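PDB 1O63: ATP phosphoribosyltransferase from Thermotoga maritima, which probably catalyses the first step of histidine biosynthesis, condensing ATP with 5-phosphoribose 1-diphosphate to give phosphoribosyl-ATP and diphosphate. Local coordinates for residues A[78-83]-A[172-177]; A[3-8]-A[61-66]; A[107-112]-A[132-137]; A[103-108]-A[142-147]; A[87-92]-A[166-171]. All blocks are in the same frame, centred on the assembly; numbering follows the deposited sequence.

Contact 1 (A[78-83]-A[172-177]); sequences QPFFIP and THVVVN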
# COMPACT_ATOMS: atom_id res chain seq x y z
N GLN A 78 20.57 1.40 14.08
CA GLN A 78 19.57 1.36 15.14
C GLN A 78 20.29 1.64 16.46
O GLN A 78 21.04 0.75 16.91
CB GLN A 78 18.92 -0.04 15.24
CG GLN A 78 17.98 -0.38 14.11
CD GLN A 78 17.18 -1.66 14.38
OE1 GLN A 78 16.59 -1.84 15.47
NE2 GLN A 78 17.16 -2.52 13.39
N PRO A 79 20.14 2.83 17.03
CA PRO A 79 20.91 3.20 18.20
C PRO A 79 20.50 2.41 19.43
O PRO A 79 21.33 2.13 20.28
CB PRO A 79 20.64 4.69 18.38
CG PRO A 79 19.32 4.91 17.66
CD PRO A 79 19.40 3.98 16.48
N PHE A 80 19.21 2.09 19.55
CA PHE A 80 18.76 1.34 20.73
C PHE A 80 17.47 0.58 20.46
O PHE A 80 16.82 0.74 19.42
CB PHE A 80 18.65 2.27 21.93
CG PHE A 80 17.68 3.41 21.80
CD1 PHE A 80 16.34 3.24 22.12
CD2 PHE A 80 18.10 4.66 21.37
CE1 PHE A 80 15.44 4.28 22.02
CE2 PHE A 80 17.21 5.70 21.27
CZ PHE A 80 15.89 5.53 21.59
N PHE A 81 17.05 -0.18 21.47
CA PHE A 81 15.87 -1.04 21.42
C PHE A 81 14.62 -0.45 22.02
O PHE A 81 14.60 -0.00 23.17
CB PHE A 81 16.26 -2.33 22.20
CG PHE A 81 15.23 -3.42 22.23
CD1 PHE A 81 14.25 -3.45 23.21
CD2 PHE A 81 15.27 -4.46 21.30
CE1 PHE A 81 13.31 -4.46 23.24
CE2 PHE A 81 14.34 -5.47 21.34
CZ PHE A 81 13.35 -5.48 22.31
N ILE A 82 13.49 -0.51 21.31
CA ILE A 82 12.21 -0.00 21.86
C ILE A 82 11.34 -1.20 22.22
O ILE A 82 10.84 -1.92 21.35
CB ILE A 82 11.53 0.94 20.88
CG1 ILE A 82 12.47 2.11 20.52
CG2 ILE A 82 10.22 1.48 21.47
CD1 ILE A 82 11.95 2.98 19.39
N PRO A 83 11.20 -1.49 23.51
CA PRO A 83 10.57 -2.65 24.05
C PRO A 83 9.23 -3.14 23.59
O PRO A 83 9.04 -4.36 23.35
CB PRO A 83 10.51 -2.34 25.57
CG PRO A 83 11.67 -1.46 25.81
CD PRO A 83 11.86 -0.65 24.57
N THR A 172 8.45 -1.38 17.52
CA THR A 172 8.90 -0.12 16.92
C THR A 172 10.42 -0.11 16.97
O THR A 172 10.99 -0.64 17.93
CB THR A 172 8.36 1.06 17.74
OG1 THR A 172 6.92 0.90 17.78
CG2 THR A 172 8.72 2.40 17.15
N HIS A 173 11.07 0.45 15.95
CA HIS A 173 12.54 0.52 15.97
C HIS A 173 12.91 2.00 15.67
O HIS A 173 12.12 2.63 14.98
CB HIS A 173 13.13 -0.31 14.84
CG HIS A 173 12.87 -1.78 14.92
ND1 HIS A 173 13.78 -2.67 15.40
CD2 HIS A 173 11.76 -2.50 14.60
CE1 HIS A 173 13.24 -3.91 15.38
NE2 HIS A 173 12.02 -3.81 14.89
N VAL A 174 14.01 2.47 16.21
CA VAL A 174 14.53 3.80 15.84
C VAL A 174 15.70 3.59 14.87
O VAL A 174 16.53 2.69 15.09
CB VAL A 174 14.91 4.66 17.02
CG1 VAL A 174 15.85 3.92 17.96
CG2 VAL A 174 15.60 5.97 16.57
N VAL A 175 15.72 4.33 13.77
CA VAL A 175 16.72 4.16 12.73
C VAL A 175 17.34 5.52 12.39
O VAL A 175 16.62 6.53 12.44
CB VAL A 175 16.20 3.52 11.45
CG1 VAL A 175 16.12 2.00 11.61
CG2 VAL A 175 14.86 4.09 11.01
N VAL A 176 18.64 5.55 12.14
CA VAL A 176 19.32 6.84 11.94
C VAL A 176 20.03 6.85 10.59
O VAL A 176 20.71 5.89 10.25
CB VAL A 176 20.34 7.10 13.06
CG1 VAL A 176 21.18 8.35 12.81
CG2 VAL A 176 19.67 7.28 14.44
N ASN A 177 19.94 7.96 9.88
CA ASN A 177 20.71 8.13 8.63
C ASN A 177 22.19 8.20 9.01
O ASN A 177 22.61 9.03 9.82
CB ASN A 177 20.24 9.43 7.98
CG ASN A 177 21.03 9.92 6.80
OD1 ASN A 177 21.88 9.23 6.25
ND2 ASN A 177 20.73 11.15 6.39
O HOH W 1 15.20 0.05 17.48
O HOH W 2 13.27 -1.61 18.87
O HOH W 3 8.48 -1.47 20.46

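Contact 2 (A[3-8]-A[61-66]); sequences LKLAIP and IGFCGT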
# COMPACT_ATOMS: atom_id res chain seq x y z
N LEU A 3 16.87 19.01 13.63
CA LEU A 3 16.76 17.58 13.29
C LEU A 3 15.51 17.30 12.47
O LEU A 3 14.45 17.88 12.71
CB LEU A 3 16.77 16.74 14.55
CG LEU A 3 18.11 16.72 15.33
CD1 LEU A 3 17.96 15.87 16.56
CD2 LEU A 3 19.23 16.20 14.41
N LYS A 4 15.62 16.42 11.49
CA LYS A 4 14.44 16.06 10.68
C LYS A 4 14.07 14.61 11.00
O LYS A 4 14.94 13.75 10.87
CB LYS A 4 14.78 16.17 9.19
CG LYS A 4 14.64 17.61 8.67
CD LYS A 4 15.89 17.98 7.87
CE LYS A 4 15.86 19.46 7.49
NZ LYS A 4 15.19 19.67 6.17
N LEU A 5 12.83 14.40 11.44
CA LEU A 5 12.40 13.04 11.80
C LEU A 5 11.38 12.50 10.79
O LEU A 5 10.51 13.26 10.33
CB LEU A 5 11.79 13.04 13.21
CG LEU A 5 12.72 12.82 14.39
CD1 LEU A 5 13.93 13.72 14.36
CD2 LEU A 5 11.97 12.99 15.71
N ALA A 6 11.51 11.20 10.45
CA ALA A 6 10.54 10.57 9.54
C ALA A 6 9.64 9.68 10.43
O ALA A 6 10.14 8.73 11.00
CB ALA A 6 11.27 9.70 8.52
N ILE A 7 8.41 10.08 10.61
CA ILE A 7 7.45 9.46 11.51
C ILE A 7 6.42 8.63 10.74
O ILE A 7 5.86 9.07 9.73
CB ILE A 7 6.73 10.53 12.34
CG1 ILE A 7 7.67 11.58 12.93
CG2 ILE A 7 5.87 9.90 13.43
CD1 ILE A 7 8.88 11.11 13.67
N PRO A 8 6.25 7.40 11.14
CA PRO A 8 5.34 6.45 10.50
C PRO A 8 3.88 6.69 10.82
O PRO A 8 3.48 6.63 12.00
CB PRO A 8 5.79 5.10 11.09
CG PRO A 8 6.20 5.49 12.50
CD PRO A 8 6.92 6.81 12.35
N ILE A 61 16.54 11.07 11.56
CA ILE A 61 16.12 9.94 12.40
C ILE A 61 14.72 9.49 11.97
O ILE A 61 13.91 10.34 11.60
CB ILE A 61 16.12 10.32 13.88
CG1 ILE A 61 17.57 10.68 14.33
CG2 ILE A 61 15.63 9.18 14.78
CD1 ILE A 61 17.56 11.57 15.57
N GLY A 62 14.44 8.19 12.06
CA GLY A 62 13.10 7.71 11.74
C GLY A 62 12.72 6.54 12.64
O GLY A 62 13.46 6.15 13.55
N PHE A 63 11.45 6.15 12.53
CA PHE A 63 10.85 5.07 13.29
C PHE A 63 9.98 4.21 12.34
O PHE A 63 9.31 4.76 11.48
CB PHE A 63 9.97 5.57 14.43
CG PHE A 63 10.64 6.57 15.33
CD1 PHE A 63 10.69 7.91 14.98
CD2 PHE A 63 11.28 6.17 16.49
CE1 PHE A 63 11.33 8.85 15.75
CE2 PHE A 63 11.96 7.09 17.27
CZ PHE A 63 11.97 8.42 16.91
N CYS A 64 10.07 2.90 12.51
CA CYS A 64 9.24 1.99 11.73
C CYS A 64 9.15 0.63 12.42
O CYS A 64 9.91 0.33 13.35
CB CYS A 64 9.75 1.86 10.30
SG CYS A 64 11.48 1.33 10.18
N GLY A 65 8.17 -0.18 12.06
CA GLY A 65 8.02 -1.48 12.73
C GLY A 65 8.99 -2.52 12.19
O GLY A 65 9.63 -2.39 11.15
N THR A 66 9.00 -3.68 12.87
CA THR A 66 9.86 -4.77 12.45
C THR A 66 9.50 -5.28 11.06
O THR A 66 10.37 -5.71 10.30
CB THR A 66 9.81 -5.95 13.46
OG1 THR A 66 9.83 -5.40 14.80
CG2 THR A 66 11.01 -6.86 13.28

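Contact 3 (A[107-112]-A[132-137]); sequences ATKFPN and GSVELA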
# COMPACT_ATOMS: atom_id res chain seq x y z
N ALA A 107 -0.35 -16.10 0.11
CA ALA A 107 -0.69 -14.69 -0.14
C ALA A 107 -0.09 -13.85 0.98
O ALA A 107 -0.08 -14.30 2.12
CB ALA A 107 -2.21 -14.49 -0.09
N THR A 108 0.38 -12.64 0.64
CA THR A 108 0.98 -11.82 1.71
C THR A 108 1.23 -10.40 1.19
O THR A 108 1.35 -10.22 -0.03
CB THR A 108 2.34 -12.45 2.12
OG1 THR A 108 2.97 -11.68 3.13
CG2 THR A 108 3.28 -12.50 0.91
N LYS A 109 1.36 -9.45 2.08
CA LYS A 109 1.83 -8.11 1.78
C LYS A 109 3.36 -8.04 1.94
O LYS A 109 3.99 -7.00 1.66
CB LYS A 109 1.26 -7.07 2.75
CG LYS A 109 -0.25 -7.05 2.82
CD LYS A 109 -0.76 -5.75 3.42
CE LYS A 109 -0.78 -5.81 4.92
NZ LYS A 109 -1.58 -4.71 5.53
N PHE A 110 3.92 -9.10 2.53
CA PHE A 110 5.38 -9.12 2.77
C PHE A 110 6.07 -10.24 2.02
O PHE A 110 6.44 -11.27 2.59
CB PHE A 110 5.59 -9.29 4.30
CG PHE A 110 4.68 -8.34 5.07
CD1 PHE A 110 3.49 -8.79 5.59
CD2 PHE A 110 5.04 -7.01 5.27
CE1 PHE A 110 2.66 -7.96 6.33
CE2 PHE A 110 4.23 -6.17 6.01
CZ PHE A 110 3.01 -6.62 6.49
N PRO A 111 6.29 -10.08 0.70
CA PRO A 111 6.90 -11.11 -0.10
C PRO A 111 8.32 -11.45 0.27
O PRO A 111 8.64 -12.66 0.21
CB PRO A 111 6.75 -10.61 -1.54
CG PRO A 111 6.57 -9.14 -1.42
CD PRO A 111 5.91 -8.91 -0.10
N ASN A 112 9.18 -10.56 0.73
CA ASN A 112 10.55 -10.94 1.09
C ASN A 112 10.57 -11.72 2.40
O ASN A 112 11.28 -12.70 2.55
CB ASN A 112 11.49 -9.73 1.16
CG ASN A 112 11.62 -9.05 -0.19
OD1 ASN A 112 11.59 -9.71 -1.22
ND2 ASN A 112 11.72 -7.72 -0.19
N GLY A 132 -3.77 -5.78 0.92
CA GLY A 132 -4.52 -5.73 2.19
C GLY A 132 -5.60 -6.82 2.12
O GLY A 132 -5.60 -7.58 1.15
N SER A 133 -6.38 -6.94 3.18
CA SER A 133 -7.42 -7.96 3.28
C SER A 133 -6.88 -9.33 2.86
O SER A 133 -7.56 -10.15 2.23
CB SER A 133 -8.63 -7.57 2.43
OG SER A 133 -9.24 -6.40 2.94
N VAL A 134 -5.68 -9.65 3.36
CA VAL A 134 -5.01 -10.88 2.99
C VAL A 134 -5.77 -12.09 3.49
O VAL A 134 -5.66 -13.18 2.93
CB VAL A 134 -3.55 -10.90 3.46
CG1 VAL A 134 -2.84 -12.15 2.98
CG2 VAL A 134 -2.80 -9.67 2.90
N GLU A 135 -6.56 -11.93 4.56
CA GLU A 135 -7.33 -13.03 5.11
C GLU A 135 -8.40 -13.57 4.18
O GLU A 135 -8.85 -14.72 4.37
CB GLU A 135 -7.89 -12.69 6.48
CG GLU A 135 -9.02 -11.69 6.48
CD GLU A 135 -8.55 -10.25 6.38
OE1 GLU A 135 -7.33 -10.00 6.44
OE2 GLU A 135 -9.40 -9.35 6.28
N LEU A 136 -8.76 -12.88 3.12
CA LEU A 136 -9.70 -13.35 2.11
C LEU A 136 -9.07 -14.39 1.18
O LEU A 136 -9.78 -15.24 0.64
CB LEU A 136 -10.18 -12.16 1.28
CG LEU A 136 -11.06 -12.42 0.07
CD1 LEU A 136 -12.33 -13.15 0.48
CD2 LEU A 136 -11.40 -11.11 -0.65
N ALA A 137 -7.75 -14.41 1.01
CA ALA A 137 -7.13 -15.33 0.05
C ALA A 137 -7.46 -16.79 0.17
O ALA A 137 -7.84 -17.43 -0.83
CB ALA A 137 -5.61 -15.09 0.02

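Contact 4 (A[103-108]-A[142-147]); sequences EKRIAT and LSDLIV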
# COMPACT_ATOMS: atom_id res chain seq x y z
N GLU A 103 3.90 -27.69 -3.65
CA GLU A 103 4.16 -26.25 -3.73
C GLU A 103 3.11 -25.50 -2.92
O GLU A 103 1.94 -25.85 -2.89
CB GLU A 103 4.18 -25.85 -5.21
CG GLU A 103 4.29 -24.36 -5.48
CD GLU A 103 4.16 -24.05 -6.97
OE1 GLU A 103 5.16 -23.56 -7.54
OE2 GLU A 103 3.09 -24.30 -7.55
N LYS A 104 3.57 -24.57 -2.06
CA LYS A 104 2.62 -23.87 -1.19
C LYS A 104 2.27 -22.50 -1.73
O LYS A 104 3.14 -21.66 -1.98
CB LYS A 104 3.18 -23.83 0.22
CG LYS A 104 3.40 -25.24 0.80
CD LYS A 104 4.79 -25.33 1.44
CE LYS A 104 4.96 -26.64 2.18
NZ LYS A 104 5.14 -27.76 1.20
N ARG A 105 0.98 -22.24 -1.95
CA ARG A 105 0.55 -20.92 -2.43
C ARG A 105 0.31 -20.03 -1.19
O ARG A 105 -0.42 -20.43 -0.30
CB ARG A 105 -0.75 -21.04 -3.23
CG ARG A 105 -0.65 -21.88 -4.50
CD ARG A 105 -1.99 -21.90 -5.25
NE ARG A 105 -3.10 -22.19 -4.35
CZ ARG A 105 -4.36 -21.82 -4.51
NH1 ARG A 105 -5.27 -22.14 -3.60
NH2 ARG A 105 -4.76 -21.16 -5.59
N ILE A 106 1.11 -18.97 -1.05
CA ILE A 106 1.02 -18.10 0.12
C ILE A 106 0.75 -16.66 -0.35
O ILE A 106 1.60 -16.12 -1.06
CB ILE A 106 2.32 -18.08 0.93
CG1 ILE A 106 2.84 -19.52 1.16
CG2 ILE A 106 2.14 -17.35 2.24
CD1 ILE A 106 4.14 -19.61 1.94
N ALA A 107 -0.35 -16.10 0.11
CA ALA A 107 -0.69 -14.69 -0.14
C ALA A 107 -0.09 -13.85 0.98
O ALA A 107 -0.08 -14.30 2.12
CB ALA A 107 -2.21 -14.49 -0.09
N THR A 108 0.38 -12.64 0.64
CA THR A 108 0.98 -11.82 1.71
C THR A 108 1.23 -10.40 1.19
O THR A 108 1.35 -10.22 -0.03
CB THR A 108 2.34 -12.45 2.12
OG1 THR A 108 2.97 -11.68 3.13
CG2 THR A 108 3.28 -12.50 0.91
N LEU A 142 -7.49 -18.38 -3.48
CA LEU A 142 -6.32 -17.69 -4.08
C LEU A 142 -5.03 -18.26 -3.49
O LEU A 142 -4.02 -18.36 -4.16
CB LEU A 142 -6.43 -16.21 -3.77
CG LEU A 142 -5.62 -15.17 -4.46
CD1 LEU A 142 -4.70 -14.41 -3.51
CD2 LEU A 142 -4.87 -15.68 -5.68
N SER A 143 -5.09 -18.67 -2.21
CA SER A 143 -3.89 -19.24 -1.62
C SER A 143 -4.25 -20.36 -0.64
O SER A 143 -5.41 -20.48 -0.24
CB SER A 143 -3.06 -18.16 -0.89
OG SER A 143 -3.64 -17.79 0.35
N ASP A 144 -3.22 -21.12 -0.30
CA ASP A 144 -3.38 -22.17 0.69
C ASP A 144 -3.21 -21.56 2.08
O ASP A 144 -3.85 -21.92 3.06
CB ASP A 144 -2.34 -23.26 0.42
CG ASP A 144 -2.56 -23.97 -0.91
OD1 ASP A 144 -3.57 -24.68 -1.01
OD2 ASP A 144 -1.73 -23.85 -1.83
N LEU A 145 -2.24 -20.64 2.17
CA LEU A 145 -1.78 -20.07 3.40
C LEU A 145 -1.55 -18.55 3.24
O LEU A 145 -1.49 -18.05 2.14
CB LEU A 145 -0.41 -20.64 3.83
CG LEU A 145 -0.26 -22.15 3.97
CD1 LEU A 145 1.20 -22.59 3.99
CD2 LEU A 145 -0.96 -22.68 5.21
N ILE A 146 -1.46 -17.88 4.38
CA ILE A 146 -1.07 -16.46 4.33
C ILE A 146 0.07 -16.21 5.32
O ILE A 146 0.28 -17.03 6.21
CB ILE A 146 -2.21 -15.49 4.68
CG1 ILE A 146 -2.63 -15.71 6.13
CG2 ILE A 146 -3.36 -15.63 3.67
CD1 ILE A 146 -3.70 -14.78 6.65
N VAL A 147 0.81 -15.14 5.06
CA VAL A 147 1.80 -14.66 6.05
C VAL A 147 1.35 -13.22 6.33
O VAL A 147 1.29 -12.43 5.38
CB VAL A 147 3.24 -14.71 5.56
CG1 VAL A 147 4.14 -13.85 6.42
CG2 VAL A 147 3.76 -16.14 5.49

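Contact 5 (A[87-92]-A[166-171]); sequences SRMVLA and EIFVIR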
# COMPACT_ATOMS: atom_id res chain seq x y z
N SER A 87 2.70 -6.22 17.68
CA SER A 87 1.95 -7.29 16.99
C SER A 87 2.88 -8.43 16.63
O SER A 87 4.02 -8.48 17.10
CB SER A 87 1.31 -6.68 15.74
OG SER A 87 2.28 -5.96 15.00
N ARG A 88 2.38 -9.39 15.85
CA ARG A 88 3.16 -10.56 15.45
C ARG A 88 2.99 -10.81 13.94
O ARG A 88 1.88 -10.77 13.45
CB ARG A 88 2.69 -11.82 16.17
CG ARG A 88 2.90 -11.90 17.67
CD ARG A 88 2.09 -13.07 18.25
NE ARG A 88 0.69 -12.74 18.40
CZ ARG A 88 -0.34 -13.56 18.52
NH1 ARG A 88 -0.19 -14.87 18.49
NH2 ARG A 88 -1.57 -13.05 18.67
N MSE A 89 4.05 -11.28 13.33
CA MSE A 89 3.99 -11.74 11.92
C MSE A 89 3.80 -13.26 12.01
O MSE A 89 4.57 -13.93 12.71
CB MSE A 89 5.24 -11.36 11.18
CG MSE A 89 5.31 -11.75 9.70
SE MSE A 89 4.15 -10.66 8.62
CE MSE A 89 5.21 -9.05 8.53
N VAL A 90 2.72 -13.78 11.42
CA VAL A 90 2.45 -15.21 11.53
C VAL A 90 2.20 -15.86 10.19
O VAL A 90 1.90 -15.19 9.21
CB VAL A 90 1.22 -15.49 12.44
CG1 VAL A 90 1.48 -14.97 13.84
CG2 VAL A 90 -0.06 -14.86 11.87
N LEU A 91 2.32 -17.18 10.17
CA LEU A 91 1.89 -18.02 9.07
C LEU A 91 0.50 -18.53 9.51
O LEU A 91 0.38 -18.89 10.70
CB LEU A 91 2.81 -19.23 8.87
CG LEU A 91 2.32 -20.21 7.78
CD1 LEU A 91 2.50 -19.57 6.42
CD2 LEU A 91 3.11 -21.52 7.86
N ALA A 92 -0.50 -18.37 8.70
CA ALA A 92 -1.86 -18.85 9.04
C ALA A 92 -2.51 -19.55 7.85
O ALA A 92 -2.18 -19.34 6.69
CB ALA A 92 -2.73 -17.70 9.51
N GLU A 166 4.58 -18.72 14.44
CA GLU A 166 4.90 -17.33 14.78
C GLU A 166 6.22 -16.99 14.08
O GLU A 166 7.21 -17.70 14.29
CB GLU A 166 5.05 -17.22 16.29
CG GLU A 166 3.85 -17.70 17.09
CD GLU A 166 2.84 -16.59 17.34
OE1 GLU A 166 1.70 -16.88 17.76
OE2 GLU A 166 3.20 -15.42 17.10
N ILE A 167 6.24 -16.02 13.17
CA ILE A 167 7.52 -15.81 12.43
C ILE A 167 8.40 -14.82 13.16
O ILE A 167 9.62 -14.93 13.16
CB ILE A 167 7.24 -15.37 10.99
CG1 ILE A 167 6.37 -16.42 10.28
CG2 ILE A 167 8.57 -15.17 10.26
CD1 ILE A 167 5.90 -16.03 8.91
N PHE A 168 7.82 -13.73 13.68
CA PHE A 168 8.58 -12.79 14.47
C PHE A 168 7.62 -11.83 15.15
O PHE A 168 6.50 -11.56 14.67
CB PHE A 168 9.68 -12.02 13.77
CG PHE A 168 9.30 -11.24 12.56
CD1 PHE A 168 8.71 -9.99 12.68
CD2 PHE A 168 9.54 -11.73 11.29
CE1 PHE A 168 8.36 -9.26 11.56
CE2 PHE A 168 9.18 -11.02 10.16
CZ PHE A 168 8.58 -9.77 10.29
N VAL A 169 8.12 -11.33 16.28
CA VAL A 169 7.34 -10.35 17.04
C VAL A 169 7.65 -8.97 16.45
O VAL A 169 8.78 -8.78 16.00
CB VAL A 169 7.75 -10.39 18.52
CG1 VAL A 169 7.26 -9.15 19.25
CG2 VAL A 169 7.19 -11.67 19.15
N ILE A 170 6.66 -8.12 16.34
CA ILE A 170 6.82 -6.81 15.72
C ILE A 170 6.82 -5.70 16.78
O ILE A 170 5.92 -5.60 17.61
CB ILE A 170 5.74 -6.51 14.69
CG1 ILE A 170 5.91 -7.44 13.45
CG2 ILE A 170 5.77 -5.06 14.23
CD1 ILE A 170 4.57 -7.57 12.72
N ARG A 171 7.85 -4.87 16.69
CA ARG A 171 7.99 -3.75 17.62
C ARG A 171 8.31 -2.48 16.80
O ARG A 171 8.58 -2.54 15.62
CB ARG A 171 9.25 -3.99 18.50
CG ARG A 171 9.34 -5.35 19.14
CD ARG A 171 10.48 -5.44 20.15
NE ARG A 171 10.23 -6.53 21.10
CZ ARG A 171 10.48 -7.80 20.78
NH1 ARG A 171 10.94 -8.11 19.58
NH2 ARG A 171 10.22 -8.73 21.69

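Contact 1 (A[78-83]-A[172-177])
V174 of strand 161-176 sets its CG1 methyl on the ring of F80, where this strand and the start of strand 81-94 splay apart. The pair lies in the lobe holding both chain termini, in a two-lobed fold of the type II periplasmic-binding-protein class. CG1 of V174 stands 3.9 Å from the F80 ring centroid and 7° off the ring normal, a CH-pi contact over the centre of the face. Chi1 of 52° puts this methyl between the V174 backbone N and carbonyl carbon. There it also meets CG of P79, at 3.6 Å, while CD of P79 packs on CG2 of V176. Further along, I82 lays CD1 across the backbone between H173 and V174 and against CG2 of T172.

On the other side of the strand, H173 ND1 donates to OE1 of Q78 over 2.9 Å, at 154°. The amide and imidazole planes are nearly perpendicular, and the donor lies above the carbonyl plane. A hydrogen bond between NE2 and T66 OG1 engages the second ring nitrogen, so both nitrogens fix the imidazole's rotation.

Waters replace direct backbone bonding. V174 N donates to water 1 at 3.0 Å, and this water also reaches F80 O; I82 N donates to water 2, which bridges to T172 O. T172 N donates to water 3, which in turn donates to I82 O at 2.6 Å. Helix 185-204 packs against this segment, with L192 on P79 and I199 on I82. V174 O, buried without a polar partner in the model, receives a CA-H...O contact from Q78 CA at 3.3 Å.

Contact 2 (A[3-8]-A[61-66])
L5 pairs with I61 and A6 with G62 in the parallel ladder between strands 4-8 and 61-65, part of the Rossmann-like sheet in the lobe that carries the chain termini. The two N-to-C directions differ by only 9°. Three backbone bonds supply the polar pairing: I61 N donates to K4 O at 3.2 Å, A6 N to I61 O at 2.8 Å, and F63 N to A6 O at 3.3 Å. The last approaches almost on the carbonyl axis; the first two lie in the carbonyl plane. At the strand's start, K4 N is taken by the side chain of D60.

The ladder then stops for a chemical reason. The next donor in sequence would be the nitrogen of P8, which has no N-H. F63 O is consequently buried with no partner in the model.

Apolar contacts flank the ladder. L5 and I61 lie side by side on one face, CD1 of L5 against CB of I61. Around the F63 ring, CD2 of L5 and CD1 of I7 both come to the edge, the latter directed there by chi2 of -50°. In place of a hydrogen bond, the P8 ring presents carbon to the carbonyl: CD of P8 lies 3.3 Å from F63 O.

Contact 3 (A[107-112]-A[132-137])
A107, near the C-terminal end of a parallel strand in an alpha/beta lobe, meets V134 of the turn before helix 136-140 and A137 in that helix's first turn. The closest pair is methyl to methyl, A107 CB to A137 CB at 3.5 Å, which is tighter than usual carbon contact. V134 uses both of its branches. CG1, anti to the backbone N (chi1 -176°), approaches the strand backbone and lies 3.6 Å from A107 O; it also touches CB of A107. CG2, the other branch, meets CG of K109 at 3.7 Å, with the two side chains crossing at a slant. K109 then runs on past G132, its CD 3.9 Å from G132 N. No hydrogen bond joins the two segments; side-chain carbons meet one another and the backbone.

Each segment is shaped by its own bonds. On the first side, the strand belongs to a beta-alpha-beta unit, 104-108 through helix 111-121 to the adjacent parallel strand 125-129. At the entry to that helix T108 OG1 accepts from F110 N at 2.8 Å and 156°, forming an ST turn, and F110 occupies the N-cap position. CB of K109 sits over one face of the F110 ring, offset toward the rim. On the second side, a type I beta turn from S133 to L136 is closed by L136 N donating to S133 O at 3.1 Å, and A137 N donates in the same way to V134 O. The turn also meets the second subunit: I33 of that subunit packs on S133 and E135, and its Y53 on L136. I146 of strand 145-150 backs V134 within the same chain.

Contact 4 (A[103-108]-A[142-147])
Strands 104-108 and 145-147 pair in parallel, I106 with L145 and A107 with I146, their N-to-C directions 41° apart. L145 N begins the ladder by donating to R105 O, nearly in line with the carbonyl; A107 N follows to L145 O at 3.0 Å, and V147 N to A107 O. D144 N gives R105 O a second bond, 2.9 Å long, from above the carbonyl plane.

D144 OD2 answers with two bonds to the same arginine. R105 N reaches its anti lone pair at 3.2 Å, and R105 NE adds a weak salt-bridge bond of 3.3 Å, the guanidinium and carboxylate planes standing 65° apart. L142 O lies over one face of that guanidinium without a proper bond; NH2 has its partner in G141 O. L145 O is likewise gripped twice, since S143 OG donates to it at 2.8 Å.

T108 holds OG1 anti to its backbone N (chi1 179°), alongside V147, and donates a hydrogen bond to V147 O at 2.9 Å while accepting one from F110 N. CG2 of I106 meets CG2 of V147 at 3.8 Å. Strand 104-108 thus runs between parallel strands 145-150 and 125-129, with helix 111-121 over the I106 and V147 face, as in the alpha/beta lobes of the type II periplasmic-binding-protein fold.

Contact 5 (A[87-92]-A[166-171])
S87 pairs with I170 and M89 with F168 in the antiparallel ladder of strands 81-94 and 161-176, the two long strands that connect the lobes of this periplasmic-binding-protein-like fold. Among the backbone bonds, I170 N donates to S87 O at 2.8 Å. M89 N donates to F168 O over the same length, at 175° and nearly on the carbonyl axis. A classic beta bulge follows: I167 and F168 both face M89. M89 O takes a firm bond from I167 N, 2.7 Å, and only a weak one from F168 N, 3.4 Å, after which the register is shifted by one.

The ionic contact is R88 with E166, on the face shared with V169 and V90. NH1 of R88 gives a hydrogen bond of 2.9 Å to the syn lone pair of E166 OE1, with guanidinium and carboxylate 13° from coplanar. NH2 of R88 has a weak bond to E151 O.

Van der Waals and CH-pi contacts occupy the other face. I170 rests CB and CD1 against OG of S87, and its CD1 also meets CB of M89. M89, a selenomethionine, runs alongside F168. In a CH-pi contact 13° off the ring normal, CB of M89 lies over the centre of the F168 ring, 3.8 Å from its centroid.

Contacts 1 and 2 share the lobe with the termini, their centres about 9 Å apart; contacts 3 and 4, about 8 Å apart, share the other. Contact 5 runs from the connection into the second lobe, its centre about 19 Å from that of contact 1 along the same two strands and 16 Å from that of contact 4. T66 OG1 ties three contacts together, bonding H173 NE2 of contact 1 and R171 N of contact 5. Toward the second lobe, I146 N reaches A92 O at 2.8 Å, joining contacts 4 and 5. No ligand is present; in related enzymes the active site lies in the cleft between the lobes, which contact 5's strands bridge.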